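Local coordinates for protein possible thiol-disulfide isomerase (PDB 3HCZ) that probably acts as a thiol-disulfide oxidoreductase or isomerase of the thioredoxin superfamily, though its exact function is not established, at residues L14-T19 / Q66-N71; L36-S41 / A70-K75; Q48-L53 / K86-W91. All coordinates share one frame; numbering follows the deposited sequence. Where two conformers were deposited one is given.

Interaction 1: L14-T19 / Q66-N71; sequences LYMTDT and QVYAAN
M16 and A70 make the nearest backbone approach, their CA atoms 7.9 Å apart, as loop 14-19 passes over the face of strand 66-71 that bears Y68 and A70; no hydrogen bond joins the two, and the contact is mainly side-chain packing. L14 and M16 both point at the strand, and the Y68 side chain meets both. With CG anti to the backbone N (chi1 -165°), the Y68 ring is directed up to the loop. L14 lies against one side of the phenol: its CD1 sits 3.7 Å from CE2 of Y68, and its CB is also close, 3.9 Å from the same CE2. The two side chains cross obliquely, one methyl of the branched leucine end against a ring carbon rather than a stack. At the far end of the ring, the hydroxyl comes 3.6 Å from CB of M16, within van der Waals range. The OH also lies 3.5 Å from O of L14, but its hydrogen bond goes to O of R24, which fixes the ring's outer end under the loop.

M16, present as selenomethionine, works further along the strand. The bend at chi3 (68°) carries CE over the backbone, where it approaches O of N71 at 3.4 Å. SE and CE both rest on the methyl of A70, with CE 3.9 Å from its CB. SE also touches the Y68 ring, 4.2 Å from its CE2.

Backbone bonds of L14 with L26 and of M16 with R24 pair the loop with the chain that follows it, while T17 is bonded to R95, at the end of strand 92-95. Beneath the loop, Y68 also packs on L92 and V94 of strand 92-95 and on L36 of strand 33-39, so the loop packs on part of one face of the central sheet.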
loop_
_atom_site.group_PDB
_atom_site.type_symbol
_atom_site.label_atom_id
_atom_site.label_comp_id
_atom_site.label_asym_id
_atom_site.label_seq_id
_atom_site.Cartn_x
_atom_site.Cartn_y
_atom_site.Cartn_z
ATOM N N LEU A 14 -3.389 -2.857 10.131
ATOM C CA LEU A 14 -2.247 -3.770 9.896
ATOM C C LEU A 14 -1.186 -3.437 10.944
ATOM O O LEU A 14 -0.819 -2.275 11.121
ATOM C CB LEU A 14 -1.669 -3.558 8.490
ATOM C CG LEU A 14 -2.644 -4.022 7.392
ATOM C CD1 LEU A 14 -2.197 -3.460 6.033
ATOM C CD2 LEU A 14 -2.580 -5.520 7.326
ATOM N N TYR A 15 -0.700 -4.463 11.631
ATOM C CA TYR A 15 0.267 -4.270 12.717
ATOM C C TYR A 15 1.631 -4.724 12.221
ATOM O O TYR A 15 2.294 -5.575 12.838
ATOM C CB TYR A 15 -0.191 -5.062 13.963
ATOM C CG TYR A 15 -1.534 -4.641 14.508
ATOM C CD1 TYR A 15 -1.627 -3.654 15.492
ATOM C CD2 TYR A 15 -2.715 -5.232 14.059
ATOM C CE1 TYR A 15 -2.867 -3.243 16.012
ATOM C CE2 TYR A 15 -3.970 -4.812 14.553
ATOM C CZ TYR A 15 -4.031 -3.844 15.541
ATOM O OH TYR A 15 -5.243 -3.462 16.063
HETATM N N MSE A 16 2.070 -4.136 11.104
HETATM C CA MSE A 16 3.291 -4.589 10.430
HETATM C C MSE A 16 4.496 -3.758 10.867
HETATM O O MSE A 16 4.349 -2.772 11.617
HETATM C CB MSE A 16 3.089 -4.608 8.898
HETATM C CG MSE A 16 1.960 -5.592 8.527
HETATM SE SE MSE A 16 1.441 -5.497 6.654
HETATM C CE MSE A 16 3.112 -6.226 5.861
ATOM N N THR A 17 5.679 -4.182 10.434
ATOM C CA THR A 17 6.903 -3.574 10.932
ATOM C C THR A 17 7.732 -3.040 9.772
ATOM O O THR A 17 7.719 -3.615 8.682
ATOM C CB THR A 17 7.749 -4.570 11.749
ATOM O OG1 THR A 17 7.964 -5.767 10.988
ATOM C CG2 THR A 17 7.023 -4.960 13.054
ATOM N N ASP A 18 8.485 -1.963 10.022
ATOM C CA ASP A 18 9.291 -1.326 8.964
ATOM C C ASP A 18 10.617 -2.093 8.746
ATOM O O ASP A 18 10.796 -3.187 9.296
ATOM C CB ASP A 18 9.476 0.183 9.245
ATOM C CG ASP A 18 10.354 0.464 10.466
ATOM O OD1 ASP A 18 11.105 -0.445 10.923
ATOM O OD2 ASP A 18 10.323 1.633 10.981
ATOM N N THR A 19 11.515 -1.543 7.930
ATOM C CA THR A 19 12.765 -2.234 7.557
ATOM C C THR A 19 13.726 -2.373 8.737
ATOM O O THR A 19 14.720 -3.100 8.647
ATOM C CB THR A 19 13.472 -1.545 6.368
ATOM O OG1 THR A 19 13.679 -0.151 6.662
ATOM C CG2 THR A 19 12.618 -1.655 5.106
ATOM N N GLN A 66 1.068 8.942 1.312
ATOM C CA GLN A 66 2.039 7.919 1.703
ATOM C C GLN A 66 1.669 6.588 1.022
ATOM O O GLN A 66 0.469 6.319 0.785
ATOM C CB GLN A 66 2.116 7.780 3.248
ATOM C CG GLN A 66 3.107 6.680 3.766
ATOM C CD GLN A 66 4.516 6.949 3.315
ATOM O OE1 GLN A 66 4.888 6.616 2.188
ATOM N NE2 GLN A 66 5.316 7.596 4.176
ATOM N N VAL A 67 2.669 5.752 0.731
ATOM C CA VAL A 67 2.403 4.358 0.336
ATOM C C VAL A 67 2.812 3.447 1.510
ATOM O O VAL A 67 3.954 3.506 2.000
ATOM C CB VAL A 67 3.179 3.923 -0.925
ATOM C CG1 VAL A 67 2.917 2.418 -1.246
ATOM C CG2 VAL A 67 2.829 4.823 -2.150
ATOM N N TYR A 68 1.831 2.670 1.970
ATOM C CA TYR A 68 2.042 1.651 2.988
ATOM C C TYR A 68 2.325 0.427 2.145
ATOM O O TYR A 68 1.374 -0.267 1.675
ATOM C CB TYR A 68 0.772 1.516 3.849
ATOM C CG TYR A 68 0.992 0.747 5.148
ATOM C CD1 TYR A 68 1.464 1.405 6.289
ATOM C CD2 TYR A 68 0.661 -0.599 5.237
ATOM C CE1 TYR A 68 1.657 0.709 7.496
ATOM C CE2 TYR A 68 0.832 -1.314 6.457
ATOM C CZ TYR A 68 1.336 -0.647 7.562
ATOM O OH TYR A 68 1.513 -1.366 8.741
ATOM N N ALA A 69 3.627 0.191 1.872
ATOM C CA ALA A 69 4.017 -0.826 0.919
ATOM C C ALA A 69 4.162 -2.129 1.720
ATOM O O ALA A 69 5.188 -2.359 2.383
ATOM C CB ALA A 69 5.312 -0.472 0.167
ATOM N N ALA A 70 3.091 -2.912 1.710
ATOM C CA ALA A 70 2.947 -4.101 2.588
ATOM C C ALA A 70 3.486 -5.335 1.843
ATOM O O ALA A 70 2.786 -5.960 1.040
ATOM C CB ALA A 70 1.470 -4.279 2.972
ATOM N N ASN A 71 4.748 -5.667 2.101
ATOM C CA ASN A 71 5.305 -6.846 1.518
ATOM C C ASN A 71 4.736 -8.082 2.246
ATOM O O ASN A 71 4.674 -8.092 3.478
ATOM C CB ASN A 71 6.822 -6.773 1.583
ATOM C CG ASN A 71 7.457 -8.025 1.103
ATOM O OD1 ASN A 71 7.602 -8.995 1.862
ATOM N ND2 ASN A 71 7.879 -8.029 -0.169
#

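Interaction 2: L36-S41 / A70-K75; sequences LFFWDS and ANIERK
CG of E73 stands anti to its carbonyl carbon (chi1 -64°) and the chain runs on extended, bringing the carboxylate to S41, whose OG sits between its own N and carbonyl carbon (chi1 78°). Three donors grip OE2 of E73: S41 OG at 2.7 Å on the syn side, S41 N at 2.9 Å from above the carboxylate plane, and N71 ND2 at 2.9 Å on the anti side. N71 is pinned at its other end too, OD1 accepting from E73 N in an Asx turn. An alanine at E73 would probably leave S41 OG, S41 N and N71 ND2 without their shared acceptor, and the N71 amide held only through OD1 among these bonds. D40 OD1, bonded to Q42 N, lies 3.5 Å from OE2 of E73, a close approach of like charges.

Alongside this cluster the strands pair in parallel, F38 beside A70 and W39 beside N71; I72 N gives a 3.0 Å bond to W39 O. N71 ND2 stands 3.5 Å above the plane of the W39 ring, toward its rim, with amide and indole planes 78° apart. On the face bearing F38 and A70, F38 CD1 touches A70 CB at 3.6 Å.

These are the two strands of the beta-alpha-beta unit 33-39, 49-60, 65-71; helix 77-86 flanks S41, N71 and E73, and Y107 of helix 103-107 meets F38.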
loop_
_atom_site.group_PDB
_atom_site.type_symbol
_atom_site.label_atom_id
_atom_site.label_comp_id
_atom_site.label_asym_id
_atom_site.label_seq_id
_atom_site.Cartn_x
_atom_site.Cartn_y
_atom_site.Cartn_z
ATOM N N LEU A 36 -2.505 1.692 -0.019
ATOM C CA LEU A 36 -2.196 0.458 0.583
ATOM C C LEU A 36 -1.751 -0.472 -0.553
ATOM O O LEU A 36 -2.541 -0.790 -1.444
ATOM C CB LEU A 36 -3.412 -0.046 1.376
ATOM C CG LEU A 36 -3.310 -1.421 1.996
ATOM C CD1 LEU A 36 -1.996 -1.609 2.864
ATOM C CD2 LEU A 36 -4.582 -1.557 2.863
ATOM N N PHE A 37 -0.497 -0.920 -0.518
ATOM C CA PHE A 37 0.054 -1.704 -1.661
ATOM C C PHE A 37 0.673 -3.039 -1.253
ATOM O O PHE A 37 1.757 -3.075 -0.675
ATOM C CB PHE A 37 1.066 -0.813 -2.419
ATOM C CG PHE A 37 1.607 -1.408 -3.660
ATOM C CD1 PHE A 37 0.794 -1.585 -4.794
ATOM C CD2 PHE A 37 2.942 -1.808 -3.718
ATOM C CE1 PHE A 37 1.338 -2.146 -5.989
ATOM C CE2 PHE A 37 3.478 -2.367 -4.892
ATOM C CZ PHE A 37 2.669 -2.525 -6.024
ATOM N N PHE A 38 0.014 -4.146 -1.609
ATOM C CA PHE A 38 0.502 -5.467 -1.222
ATOM C C PHE A 38 1.308 -6.039 -2.376
ATOM O O PHE A 38 0.833 -6.057 -3.523
ATOM C CB PHE A 38 -0.644 -6.430 -0.861
ATOM C CG PHE A 38 -1.502 -5.973 0.285
ATOM C CD1 PHE A 38 -1.196 -6.355 1.615
ATOM C CD2 PHE A 38 -2.657 -5.195 0.047
ATOM C CE1 PHE A 38 -1.982 -5.914 2.714
ATOM C CE2 PHE A 38 -3.481 -4.763 1.140
ATOM C CZ PHE A 38 -3.141 -5.110 2.475
ATOM N N TRP A 39 2.514 -6.514 -2.077
ATOM C CA TRP A 39 3.439 -6.945 -3.124
ATOM C C TRP A 39 4.373 -8.015 -2.590
ATOM O O TRP A 39 4.418 -8.295 -1.373
ATOM C CB TRP A 39 4.227 -5.742 -3.692
ATOM C CG TRP A 39 5.259 -5.205 -2.757
ATOM C CD1 TRP A 39 5.049 -4.426 -1.614
ATOM C CD2 TRP A 39 6.664 -5.423 -2.849
ATOM N NE1 TRP A 39 6.270 -4.131 -1.031
ATOM C CE2 TRP A 39 7.265 -4.744 -1.763
ATOM C CE3 TRP A 39 7.481 -6.124 -3.758
ATOM C CZ2 TRP A 39 8.651 -4.757 -1.555
ATOM C CZ3 TRP A 39 8.857 -6.132 -3.558
ATOM C CH2 TRP A 39 9.427 -5.446 -2.469
ATOM N N ASP A 40 5.094 -8.656 -3.520
ATOM C CA ASP A 40 5.937 -9.809 -3.205
ATOM C C ASP A 40 7.165 -9.716 -4.104
ATOM O O ASP A 40 7.040 -9.645 -5.332
ATOM C CB ASP A 40 5.129 -11.093 -3.477
ATOM C CG ASP A 40 5.861 -12.366 -3.114
ATOM O OD1 ASP A 40 7.080 -12.381 -2.836
ATOM O OD2 ASP A 40 5.181 -13.414 -3.166
ATOM N N SER A 41 8.351 -9.703 -3.503
ATOM C CA SER A 41 9.584 -9.630 -4.309
ATOM C C SER A 41 9.748 -10.873 -5.178
ATOM O O SER A 41 10.366 -10.827 -6.251
ATOM C CB SER A 41 10.812 -9.423 -3.410
ATOM O OG SER A 41 11.188 -10.656 -2.795
ATOM N N ALA A 70 3.091 -2.912 1.710
ATOM C CA ALA A 70 2.947 -4.101 2.588
ATOM C C ALA A 70 3.486 -5.335 1.843
ATOM O O ALA A 70 2.786 -5.960 1.040
ATOM C CB ALA A 70 1.470 -4.279 2.972
ATOM N N ASN A 71 4.748 -5.667 2.101
ATOM C CA ASN A 71 5.305 -6.846 1.518
ATOM C C ASN A 71 4.736 -8.082 2.246
ATOM O O ASN A 71 4.674 -8.092 3.478
ATOM C CB ASN A 71 6.822 -6.773 1.583
ATOM C CG ASN A 71 7.457 -8.025 1.103
ATOM O OD1 ASN A 71 7.602 -8.995 1.862
ATOM N ND2 ASN A 71 7.879 -8.029 -0.169
ATOM N N ILE A 72 4.263 -9.078 1.480
ATOM C CA ILE A 72 3.555 -10.231 2.057
ATOM C C ILE A 72 4.448 -11.411 2.447
ATOM O O ILE A 72 3.936 -12.489 2.790
ATOM C CB ILE A 72 2.388 -10.684 1.145
ATOM C CG1 ILE A 72 2.908 -11.216 -0.219
ATOM C CG2 ILE A 72 1.432 -9.522 0.946
ATOM C CD1 ILE A 72 1.931 -12.121 -0.942
ATOM N N GLU A 73 5.774 -11.242 2.433
ATOM C CA GLU A 73 6.671 -12.415 2.538
ATOM C C GLU A 73 6.920 -12.748 3.986
ATOM O O GLU A 73 6.719 -11.895 4.845
ATOM C CB GLU A 73 8.015 -12.125 1.855
ATOM C CG GLU A 73 7.876 -11.897 0.336
ATOM C CD GLU A 73 9.200 -11.578 -0.322
ATOM O OE1 GLU A 73 10.137 -12.428 -0.270
ATOM O OE2 GLU A 73 9.327 -10.480 -0.881
ATOM N N ARG A 74 7.389 -13.964 4.259
ATOM C CA ARG A 74 7.575 -14.412 5.637
ATOM C C ARG A 74 9.028 -14.442 6.085
ATOM O O ARG A 74 9.336 -15.012 7.139
ATOM C CB ARG A 74 6.888 -15.784 5.842
ATOM C CG ARG A 74 5.369 -15.741 5.602
ATOM C CD ARG A 74 4.700 -14.826 6.680
ATOM N NE ARG A 74 3.257 -14.671 6.481
ATOM C CZ ARG A 74 2.518 -13.821 7.204
ATOM N NH1 ARG A 74 3.088 -13.137 8.204
ATOM N NH2 ARG A 74 1.214 -13.699 6.977
ATOM N N LYS A 75 9.916 -13.889 5.255
ATOM C CA LYS A 75 11.341 -13.710 5.576
ATOM C C LYS A 75 11.775 -12.309 5.134
ATOM O O LYS A 75 11.160 -11.711 4.246
ATOM C CB LYS A 75 12.212 -14.730 4.857
ATOM C CG LYS A 75 11.896 -16.164 5.177
ATOM C CD LYS A 75 12.756 -17.126 4.375
ATOM C CE LYS A 75 12.292 -18.566 4.607
ATOM N NZ LYS A 75 13.397 -19.560 4.384
#

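Interaction 3: Q48-L53 / K86-W91; sequences QETPKL and KKIGGW
W91 lays the six-membered part of its indole against T50 and L53, where helix 49-60 of the thioredoxin fold meets the loop that links helix 77-86 to strand 92-95. Apolar packing carries the contact. L53 and W91 cross at about a right angle, the CG of L53 being 3.8 Å from CZ3 of W91. CD2 of L53 adds a second touch, 4.0 Å from CH2 of W91. CG of W91 lies between its backbone N and carbonyl carbon (chi1 61°), and the ring extends from there to the helix. A turn along the helix, T50 offers its methyl to I88: the two side chains cross at about a right angle, with CG2 of T50 3.8 Å from CD1 of I88. At the edge of the contact P51 and K86 brush loosely, CG of the proline 4.4 Å from CE of the lysine.

Helix backbone also meets the indole. O of T50 approaches CH2 of W91 at 3.6 Å, and the carbonyl carbon of L53 lies 3.8 Å from CZ3, so the tip of the ring sits against the main chain as well as the side chains.

Hydrogen bonds do not cross between the segments; several polar groups find partners outside the two. T50 OG1 is bonded to Q47 OE1, and its CG2, anti to the backbone N, faces I88. A Schellman motif ends helix 77-86 with K87, of positive phi, as its C-prime residue and I88 N bonded back to I83 O, and this turn brings the I88 side chain toward helix 49-60. Y54 meets the W91 ring edge-to-face, V67 and A69 of strand 65-71 pack on the indole too, and N93 bonds to the loop twice: its ND2 to I88 O, its OD1 to W91 NE1.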
loop_
_atom_site.group_PDB
_atom_site.type_symbol
_atom_site.label_atom_id
_atom_site.label_comp_id
_atom_site.label_asym_id
_atom_site.label_seq_id
_atom_site.Cartn_x
_atom_site.Cartn_y
_atom_site.Cartn_z
ATOM N N GLN A 48 6.890 -4.834 -12.633
ATOM C CA GLN A 48 6.713 -3.442 -13.059
ATOM C C GLN A 48 5.938 -2.495 -12.167
ATOM O O GLN A 48 6.310 -1.329 -12.059
ATOM C CB GLN A 48 6.126 -3.396 -14.460
ATOM C CG GLN A 48 7.104 -3.969 -15.453
ATOM C CD GLN A 48 8.277 -3.040 -15.703
ATOM O OE1 GLN A 48 9.414 -3.299 -15.277
ATOM N NE2 GLN A 48 8.009 -1.946 -16.396
ATOM N N GLU A 49 4.873 -2.986 -11.539
ATOM C CA GLU A 49 3.968 -2.136 -10.784
ATOM C C GLU A 49 4.698 -1.462 -9.633
ATOM O O GLU A 49 4.507 -0.258 -9.372
ATOM C CB GLU A 49 2.820 -2.956 -10.228
ATOM C CG GLU A 49 1.900 -3.499 -11.298
ATOM C CD GLU A 49 2.217 -4.921 -11.698
ATOM O OE1 GLU A 49 3.355 -5.394 -11.437
ATOM O OE2 GLU A 49 1.316 -5.563 -12.280
ATOM N N THR A 50 5.550 -2.233 -8.944
ATOM C CA THR A 50 6.211 -1.702 -7.742
ATOM C C THR A 50 7.081 -0.443 -8.038
ATOM O O THR A 50 6.848 0.629 -7.431
ATOM C CB THR A 50 6.943 -2.821 -6.935
ATOM O OG1 THR A 50 5.986 -3.834 -6.587
ATOM C CG2 THR A 50 7.568 -2.260 -5.623
ATOM N N PRO A 51 8.060 -0.543 -8.969
ATOM C CA PRO A 51 8.897 0.630 -9.182
ATOM C C PRO A 51 8.143 1.767 -9.874
ATOM O O PRO A 51 8.472 2.937 -9.657
ATOM C CB PRO A 51 10.026 0.099 -10.086
ATOM C CG PRO A 51 9.423 -1.128 -10.756
ATOM C CD PRO A 51 8.612 -1.728 -9.653
ATOM N N LYS A 52 7.171 1.440 -10.718
ATOM C CA LYS A 52 6.394 2.477 -11.354
ATOM C C LYS A 52 5.523 3.247 -10.357
ATOM O O LYS A 52 5.341 4.452 -10.497
ATOM C CB LYS A 52 5.535 1.904 -12.478
ATOM C CG LYS A 52 6.366 1.628 -13.737
ATOM C CD LYS A 52 5.516 1.027 -14.842
ATOM C CE LYS A 52 6.261 0.941 -16.167
ATOM N NZ LYS A 52 6.424 2.286 -16.803
ATOM N N LEU A 53 4.953 2.539 -9.380
ATOM C CA LEU A 53 4.209 3.191 -8.302
ATOM C C LEU A 53 5.185 4.071 -7.519
ATOM O O LEU A 53 4.828 5.161 -7.073
ATOM C CB LEU A 53 3.561 2.157 -7.361
ATOM C CG LEU A 53 2.721 2.781 -6.228
ATOM C CD1 LEU A 53 1.558 3.657 -6.773
ATOM C CD2 LEU A 53 2.207 1.711 -5.250
ATOM N N LYS A 86 16.318 -1.961 -6.157
ATOM C CA LYS A 86 15.401 -1.145 -6.921
ATOM C C LYS A 86 15.289 0.279 -6.362
ATOM O O LYS A 86 14.643 1.127 -6.974
ATOM C CB LYS A 86 14.031 -1.812 -6.963
ATOM C CG LYS A 86 14.096 -3.269 -7.439
ATOM C CD LYS A 86 14.471 -3.362 -8.891
ATOM C CE LYS A 86 13.349 -2.842 -9.795
ATOM N NZ LYS A 86 13.636 -3.146 -11.249
ATOM N N LYS A 87 15.897 0.541 -5.199
ATOM C CA LYS A 87 15.946 1.903 -4.630
ATOM C C LYS A 87 14.561 2.454 -4.351
ATOM O O LYS A 87 14.165 3.539 -4.823
ATOM C CB LYS A 87 16.754 2.822 -5.550
ATOM C CG LYS A 87 18.241 2.470 -5.598
ATOM C CD LYS A 87 18.761 2.885 -6.933
ATOM C CE LYS A 87 19.896 3.839 -6.784
ATOM N NZ LYS A 87 21.057 3.159 -6.162
ATOM N N ILE A 88 13.787 1.676 -3.592
ATOM C CA ILE A 88 12.423 2.088 -3.214
ATOM C C ILE A 88 12.322 2.237 -1.701
ATOM O O ILE A 88 11.277 2.011 -1.107
ATOM C CB ILE A 88 11.340 1.103 -3.747
ATOM C CG1 ILE A 88 11.615 -0.341 -3.229
ATOM C CG2 ILE A 88 11.294 1.159 -5.318
ATOM C CD1 ILE A 88 10.369 -1.246 -3.240
ATOM N N GLY A 89 13.429 2.633 -1.076
ATOM C CA GLY A 89 13.424 2.745 0.386
ATOM C C GLY A 89 12.701 3.965 0.973
ATOM O O GLY A 89 12.511 4.017 2.207
ATOM N N GLY A 90 12.295 4.928 0.129
ATOM C CA GLY A 90 11.813 6.212 0.662
ATOM C C GLY A 90 10.417 6.166 1.276
ATOM O O GLY A 90 10.108 6.944 2.219
ATOM N N TRP A 91 9.557 5.285 0.761
ATOM C CA TRP A 91 8.191 5.217 1.275
ATOM C C TRP A 91 8.080 4.278 2.467
ATOM O O TRP A 91 9.100 3.776 2.944
ATOM C CB TRP A 91 7.199 4.830 0.174
ATOM C CG TRP A 91 7.391 3.482 -0.501
ATOM C CD1 TRP A 91 8.025 2.352 -0.024
ATOM C CD2 TRP A 91 6.832 3.117 -1.767
ATOM N NE1 TRP A 91 7.914 1.311 -0.957
ATOM C CE2 TRP A 91 7.182 1.770 -2.025
ATOM C CE3 TRP A 91 6.094 3.821 -2.733
ATOM C CZ2 TRP A 91 6.803 1.111 -3.216
ATOM C CZ3 TRP A 91 5.700 3.164 -3.896
ATOM C CH2 TRP A 91 6.062 1.823 -4.133
#

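How the interactions relate
Strand 65-71 ties the three contacts together. Interactions 1 and 2, with centres about 8 Å apart, share A70 and N71, and a probable hydrogen bond of 3.0 Å from F37 N to Y68 O continues the strand pairing between them. Interaction 3 lies opposite interaction 1, on the face to which W39 and N71 of interaction 2 point, its centre about 13 Å from the first and 12 Å from the second. W91 reaches the strand there, its NE1 3.3 Å from CB of A69, while T50 OG1 comes 3.4 Å from CE2 of F37. Between S41 of interaction 2 and Q48 of interaction 3 runs a Cys-Gly-His-Cys sequence, probably the redox site as in related thioredoxin-fold proteins.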